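Local coordinates for enoyl-CoA hydratase (Geobacillus kaustophilus, PDB 2PPY), which catalyses the reversible hydration of trans-2-enoyl-CoA thioesters in fatty acid beta-oxidation, as a member of the crotonase family, at the interface of chains A and B. Residues are numbered along the deposited sequence; one frame, centred on the assembly and turned at random. Chains: chain A/B, Enoyl-CoA hydratase.

Contact 1: the interface of chains A and B. Residues chain A 239, 242-243; chain B 80-81, 83-84.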
ATOM      1  N   ASN A 239      -0.564 -18.293  15.538  1.00 21.61           N
ATOM      2  CA  ASN A 239      -1.651 -18.816  16.355  1.00 25.13           C
ATOM      3  C   ASN A 239      -1.920 -20.257  15.930  1.00 29.02           C
ATOM      4  O   ASN A 239      -2.056 -21.144  16.767  1.00 27.33           O
ATOM      5  CB  ASN A 239      -2.916 -17.971  16.178  1.00 19.92           C
ATOM      6  CG  ASN A 239      -2.920 -16.728  17.054  1.00 21.77           C
ATOM      7  OD1 ASN A 239      -3.669 -15.783  16.804  1.00 20.83           O
ATOM      8  ND2 ASN A 239      -2.093 -16.729  18.091  1.00 16.59           N
ATOM      9  N   PHE A 242       0.732 -22.444  17.338  1.00 27.23           N
ATOM     10  CA  PHE A 242       0.651 -22.660  18.779  1.00 27.97           C
ATOM     11  C   PHE A 242      -0.393 -23.719  19.075  1.00 28.34           C
ATOM     12  O   PHE A 242      -0.338 -24.373  20.114  1.00 29.98           O
ATOM     13  CB  PHE A 242       0.266 -21.378  19.532  1.00 27.08           C
ATOM     14  CG  PHE A 242       1.411 -20.428  19.755  1.00 30.06           C
ATOM     15  CD1 PHE A 242       2.689 -20.904  20.031  1.00 32.65           C
ATOM     16  CD2 PHE A 242       1.202 -19.056  19.727  1.00 25.92           C
ATOM     17  CE1 PHE A 242       3.741 -20.025  20.272  1.00 27.72           C
ATOM     18  CE2 PHE A 242       2.247 -18.170  19.969  1.00 25.96           C
ATOM     19  CZ  PHE A 242       3.518 -18.657  20.243  1.00 26.84           C
ATOM     20  N   ARG A 243      -1.345 -23.880  18.162  1.00 27.43           N
ATOM     21  CA  ARG A 243      -2.403 -24.867  18.340  1.00 29.52           C
ATOM     22  C   ARG A 243      -2.109 -26.213  17.680  1.00 31.06           C
ATOM     23  O   ARG A 243      -2.934 -27.123  17.749  1.00 34.74           O
ATOM     24  CB  ARG A 243      -3.738 -24.336  17.803  1.00 30.09           C
ATOM     25  CG  ARG A 243      -4.446 -23.319  18.694  1.00 30.60           C
ATOM     26  CD  ARG A 243      -3.856 -21.927  18.551  1.00 41.18           C
ATOM     27  NE  ARG A 243      -4.550 -20.933  19.366  1.00 38.11           N
ATOM     28  CZ  ARG A 243      -5.859 -20.720  19.330  1.00 33.66           C
ATOM     29  NH1 ARG A 243      -6.629 -21.432  18.519  1.00 35.51           N
ATOM     30  NH2 ARG A 243      -6.401 -19.799  20.113  1.00 38.30           N
TER
ATOM     31  N   PRO B  80      -3.307 -21.122  24.763  1.00 48.46           N
ATOM     32  CA  PRO B  80      -3.039 -20.500  23.462  1.00 45.23           C
ATOM     33  C   PRO B  80      -3.448 -19.020  23.381  1.00 40.27           C
ATOM     34  O   PRO B  80      -2.697 -18.175  22.875  1.00 39.40           O
ATOM     35  CB  PRO B  80      -3.829 -21.391  22.492  1.00 47.46           C
ATOM     36  CG  PRO B  80      -3.802 -22.740  23.175  1.00 52.39           C
ATOM     37  CD  PRO B  80      -4.099 -22.354  24.600  1.00 48.93           C
ATOM     38  N   ARG B  81      -4.637 -18.715  23.909  1.00 36.20           N
ATOM     39  CA  ARG B  81      -5.128 -17.347  23.909  1.00 36.37           C
ATOM     40  C   ARG B  81      -4.238 -16.390  24.714  1.00 36.22           C
ATOM     41  O   ARG B  81      -4.190 -15.191  24.422  1.00 35.42           O
ATOM     42  CB  ARG B  81      -6.562 -17.322  24.433  1.00 36.01           C
ATOM     43  CG  ARG B  81      -7.527 -18.049  23.511  1.00 45.32           C
ATOM     44  CD  ARG B  81      -8.975 -17.896  23.927  1.00 53.01           C
ATOM     45  NE  ARG B  81      -9.290 -18.637  25.145  1.00 64.33           N
ATOM     46  CZ  ARG B  81     -10.499 -18.681  25.698  1.00 69.36           C
ATOM     47  NH1 ARG B  81     -11.510 -18.022  25.143  1.00 71.00           N
ATOM     48  NH2 ARG B  81     -10.703 -19.386  26.802  1.00 69.92           N
ATOM     49  N   LYS B  83      -0.906 -16.817  25.018  1.00 28.37           N
ATOM     50  CA  LYS B  83       0.266 -16.666  24.164  1.00 28.87           C
ATOM     51  C   LYS B  83       0.001 -15.565  23.142  1.00 24.27           C
ATOM     52  O   LYS B  83       0.862 -14.729  22.874  1.00 29.31           O
ATOM     53  CB  LYS B  83       0.571 -17.980  23.446  1.00 27.47           C
ATOM     54  CG  LYS B  83       1.130 -19.073  24.345  1.00 34.15           C
ATOM     55  CD  LYS B  83       1.375 -20.345  23.548  1.00 38.32           C
ATOM     56  CE  LYS B  83       2.027 -21.429  24.386  1.00 42.40           C
ATOM     57  NZ  LYS B  83       2.182 -22.694  23.612  1.00 41.92           N
ATOM     58  N   THR B  84      -1.204 -15.575  22.580  1.00 28.41           N
ATOM     59  CA  THR B  84      -1.614 -14.580  21.596  1.00 26.86           C
ATOM     60  C   THR B  84      -1.425 -13.170  22.151  1.00 25.85           C
ATOM     61  O   THR B  84      -0.740 -12.346  21.547  1.00 26.73           O
ATOM     62  CB  THR B  84      -3.097 -14.772  21.211  1.00 24.56           C
ATOM     63  OG1 THR B  84      -3.273 -16.075  20.643  1.00 19.89           O
ATOM     64  CG2 THR B  84      -3.540 -13.713  20.205  1.00 24.92           C
TER
HETATM   65  O   HOH W   1      -2.578 -19.057  19.871  1.00 39.47           O
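In this crotonase-family subunit pair, the C-terminal end of helix 227-242 of chain A, with A:Arg243 just beyond it, packs on the first turn of helix 80-95 of chain B. B:Lys83 lays its aliphatic chain over one face of the A:Phe242 ring: CD stands 3.8 Å from the ring centroid, a CH-pi contact, while CB reaches the CD2-CE2 side. Beyond CG the lysine chain is fully extended (chi3 176°), which carries its methylenes across the ring and the amino nitrogen NZ past it, beside CD1. Replacing A:Phe242 by alanine removes the ring, which would probably leave the B:Lys83 methylenes without the flat surface they rest on and free that chain to swing. The guanidinium of A:Arg243 comes obliquely to B:Pro80, CZ lying 3.8 Å from the ring carbon CB. A bend at chi2 (80°) turns the arginine towards the proline and lets NE bond water 1 at 2.8 Å. This water passes the link on to B:Thr84 OG1 at 3.2 Å and, weakly, to the carbonyl B:Pro80 O. The hydroxyl B:Thr84 OG1 also donates to B:Pro80 O, 3.1 Å away and from above the carbonyl plane, a bond within the helix's first turn that helps to hold its rotation. From chain A, the amide ND2 of A:Asn239 approaches the same OG1 at 2.9 Å, but the bond is strongly bent (117° at the hydrogen) and weak; the two side chains meet at about a right angle.

Contact 2: the interface of chains A and B. Residues chain A 125, 186, 200, 204; chain B 165, 168-169.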
ATOM      1  N   LEU A 125      12.644 -20.266  -3.617  1.00 14.31           N
ATOM      2  CA  LEU A 125      14.103 -20.282  -3.592  1.00 15.07           C
ATOM      3  C   LEU A 125      14.663 -20.708  -4.944  1.00 13.06           C
ATOM      4  O   LEU A 125      13.989 -21.378  -5.717  1.00 12.59           O
ATOM      5  CB  LEU A 125      14.603 -21.255  -2.519  1.00 12.49           C
ATOM      6  CG  LEU A 125      14.202 -21.031  -1.059  1.00 20.63           C
ATOM      7  CD1 LEU A 125      14.460 -22.304  -0.251  1.00 13.71           C
ATOM      8  CD2 LEU A 125      14.970 -19.851  -0.487  1.00 12.76           C
ATOM      9  N   ARG A 186      21.674 -20.087  -3.728  1.00 14.54           N
ATOM     10  CA  ARG A 186      22.810 -20.993  -3.601  1.00 16.29           C
ATOM     11  C   ARG A 186      23.407 -21.316  -4.955  1.00 17.43           C
ATOM     12  O   ARG A 186      22.702 -21.369  -5.961  1.00 17.63           O
ATOM     13  CB  ARG A 186      22.376 -22.322  -2.976  1.00 13.72           C
ATOM     14  CG  ARG A 186      21.796 -22.248  -1.586  1.00 20.63           C
ATOM     15  CD  ARG A 186      22.865 -22.391  -0.528  1.00 11.82           C
ATOM     16  NE  ARG A 186      22.260 -22.619   0.780  1.00 24.10           N
ATOM     17  CZ  ARG A 186      21.496 -21.735   1.413  1.00 24.65           C
ATOM     18  NH1 ARG A 186      21.246 -20.552   0.861  1.00 23.53           N
ATOM     19  NH2 ARG A 186      20.970 -22.040   2.589  1.00 18.09           N
ATOM     20  N   TYR A 200      18.703 -30.370   0.772  1.00 28.07           N
ATOM     21  CA  TYR A 200      18.097 -29.217   1.431  1.00 24.15           C
ATOM     22  C   TYR A 200      16.614 -29.484   1.632  1.00 20.40           C
ATOM     23  O   TYR A 200      16.077 -29.264   2.718  1.00 25.99           O
ATOM     24  CB  TYR A 200      18.304 -27.964   0.574  1.00 21.18           C
ATOM     25  CG  TYR A 200      17.780 -26.671   1.168  1.00 19.19           C
ATOM     26  CD1 TYR A 200      16.421 -26.357   1.125  1.00 16.65           C
ATOM     27  CD2 TYR A 200      18.655 -25.736   1.727  1.00 18.64           C
ATOM     28  CE1 TYR A 200      15.943 -25.134   1.620  1.00 13.61           C
ATOM     29  CE2 TYR A 200      18.187 -24.514   2.226  1.00 17.62           C
ATOM     30  CZ  TYR A 200      16.830 -24.220   2.164  1.00 19.85           C
ATOM     31  OH  TYR A 200      16.363 -23.005   2.624  1.00 15.25           O
ATOM     32  N   LEU A 204      14.074 -30.015   5.139  1.00 26.44           N
ATOM     33  CA  LEU A 204      12.820 -29.304   5.368  1.00 25.88           C
ATOM     34  C   LEU A 204      11.697 -30.301   5.613  1.00 24.91           C
ATOM     35  O   LEU A 204      10.955 -30.184   6.591  1.00 23.99           O
ATOM     36  CB  LEU A 204      12.457 -28.422   4.166  1.00 21.06           C
ATOM     37  CG  LEU A 204      13.292 -27.164   3.913  1.00 25.18           C
ATOM     38  CD1 LEU A 204      12.719 -26.406   2.721  1.00 23.56           C
ATOM     39  CD2 LEU A 204      13.278 -26.283   5.156  1.00 19.85           C
TER
ATOM     40  N   ASP B 165      14.807 -18.325   3.596  1.00 12.84           N
ATOM     41  CA  ASP B 165      15.809 -19.373   3.736  1.00 15.76           C
ATOM     42  C   ASP B 165      16.149 -19.491   5.227  1.00 20.91           C
ATOM     43  O   ASP B 165      15.975 -20.552   5.836  1.00 19.06           O
ATOM     44  CB  ASP B 165      17.042 -18.981   2.907  1.00 19.78           C
ATOM     45  CG  ASP B 165      18.169 -19.995   2.978  1.00 22.27           C
ATOM     46  OD1 ASP B 165      17.950 -21.155   3.395  1.00 21.33           O
ATOM     47  OD2 ASP B 165      19.294 -19.618   2.589  1.00 24.96           O
ATOM     48  N   ILE B 168      13.080 -20.761   7.495  1.00 20.89           N
ATOM     49  CA  ILE B 168      12.651 -22.151   7.371  1.00 21.89           C
ATOM     50  C   ILE B 168      13.681 -23.188   7.816  1.00 21.22           C
ATOM     51  O   ILE B 168      13.312 -24.280   8.241  1.00 24.00           O
ATOM     52  CB  ILE B 168      12.207 -22.491   5.929  1.00 17.78           C
ATOM     53  CG1 ILE B 168      13.396 -22.419   4.976  1.00 18.06           C
ATOM     54  CG2 ILE B 168      11.095 -21.553   5.500  1.00 14.88           C
ATOM     55  CD1 ILE B 168      13.063 -22.863   3.567  1.00 18.17           C
ATOM     56  N   THR B 169      14.964 -22.855   7.718  1.00 24.26           N
ATOM     57  CA  THR B 169      16.017 -23.777   8.134  1.00 24.43           C
ATOM     58  C   THR B 169      16.383 -23.478   9.585  1.00 31.29           C
ATOM     59  O   THR B 169      16.985 -24.304  10.277  1.00 29.30           O
ATOM     60  CB  THR B 169      17.279 -23.633   7.256  1.00 23.08           C
ATOM     61  OG1 THR B 169      17.906 -22.371   7.515  1.00 23.55           O
ATOM     62  CG2 THR B 169      16.915 -23.717   5.778  1.00 19.07           C
TER
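Charged and polar bonds converge on B:Asp165, a carboxylate on helix 160-169 of chain B that meets residues from two strands and a helix of chain A. A:Arg186, from strand 186-188, meets it end-on with both terminal nitrogens directed at one oxygen: NH1 lies 2.8 Å from OD2, a salt bridge, and NH2 lies 2.9 Å from the same atom. OD2 sits in the guanidinium plane, and NH2 uses its syn lone pair, whereas NH1 meets that side tilted out of the carboxylate plane. Both main bonds go to OD2 and the planes stand 45° apart, so this is not a flat bridge of paired nitrogens and oxygens; NH2 makes a weak further bond to OD1. The other oxygen, OD1, accepts the phenol hydroxyl of A:Tyr200 at 2.6 Å. OD1 lies in the plane of the tyrosine ring, at its edge, but the hydroxyl reaches it from above the carboxylate plane. With CG trans to its own backbone nitrogen (chi1 180°), the aspartate projects away from its helix towards both partners. The cationic arginine and the phenol are likely to stabilise its negative charge.

Apolar contacts flank this network. B:Thr169 CG2 touches A:Tyr200 CZ at 3.6 Å, the side chains crossing at about a right angle. The threonine hydroxyl OG1 faces back to its own helix, donating to B:Asp165 O at 3.1 Å, which leaves the methyl to meet the phenol. B:Ile168 reaches CD1 to A:Leu204 CD1 at 3.7 Å, and the same methyl meets A:Leu125 CD1 tip to tip at 4.1 Å. A:Leu125 CD2 also lies against B:Asp165 CB.

Together the double-sided grip on one carboxylate and its hydrophobic border probably help to fix helix 160-169 of one subunit against its neighbour in the hexameric assembly.

Contact 1 and contact 2 belong to one interface between chains A and B, and their C-alpha centres lie about 26 Å apart. They share no residue or secondary-structure element: contact 1 joins A helix 227-242 and the residue after it to B helix 80-95, whereas contact 2 sets A strands 125-129 and 186-188 and helix 193-205 against B helix 160-169. The first packs a lysine chain on an aromatic ring beside a water bridge; the second has a direct salt bridge bordered by apolar contacts. Such separated points of attachment would probably restrain rocking between the subunits. The interface departs from exact two-fold symmetry within the deposited six-chain assembly.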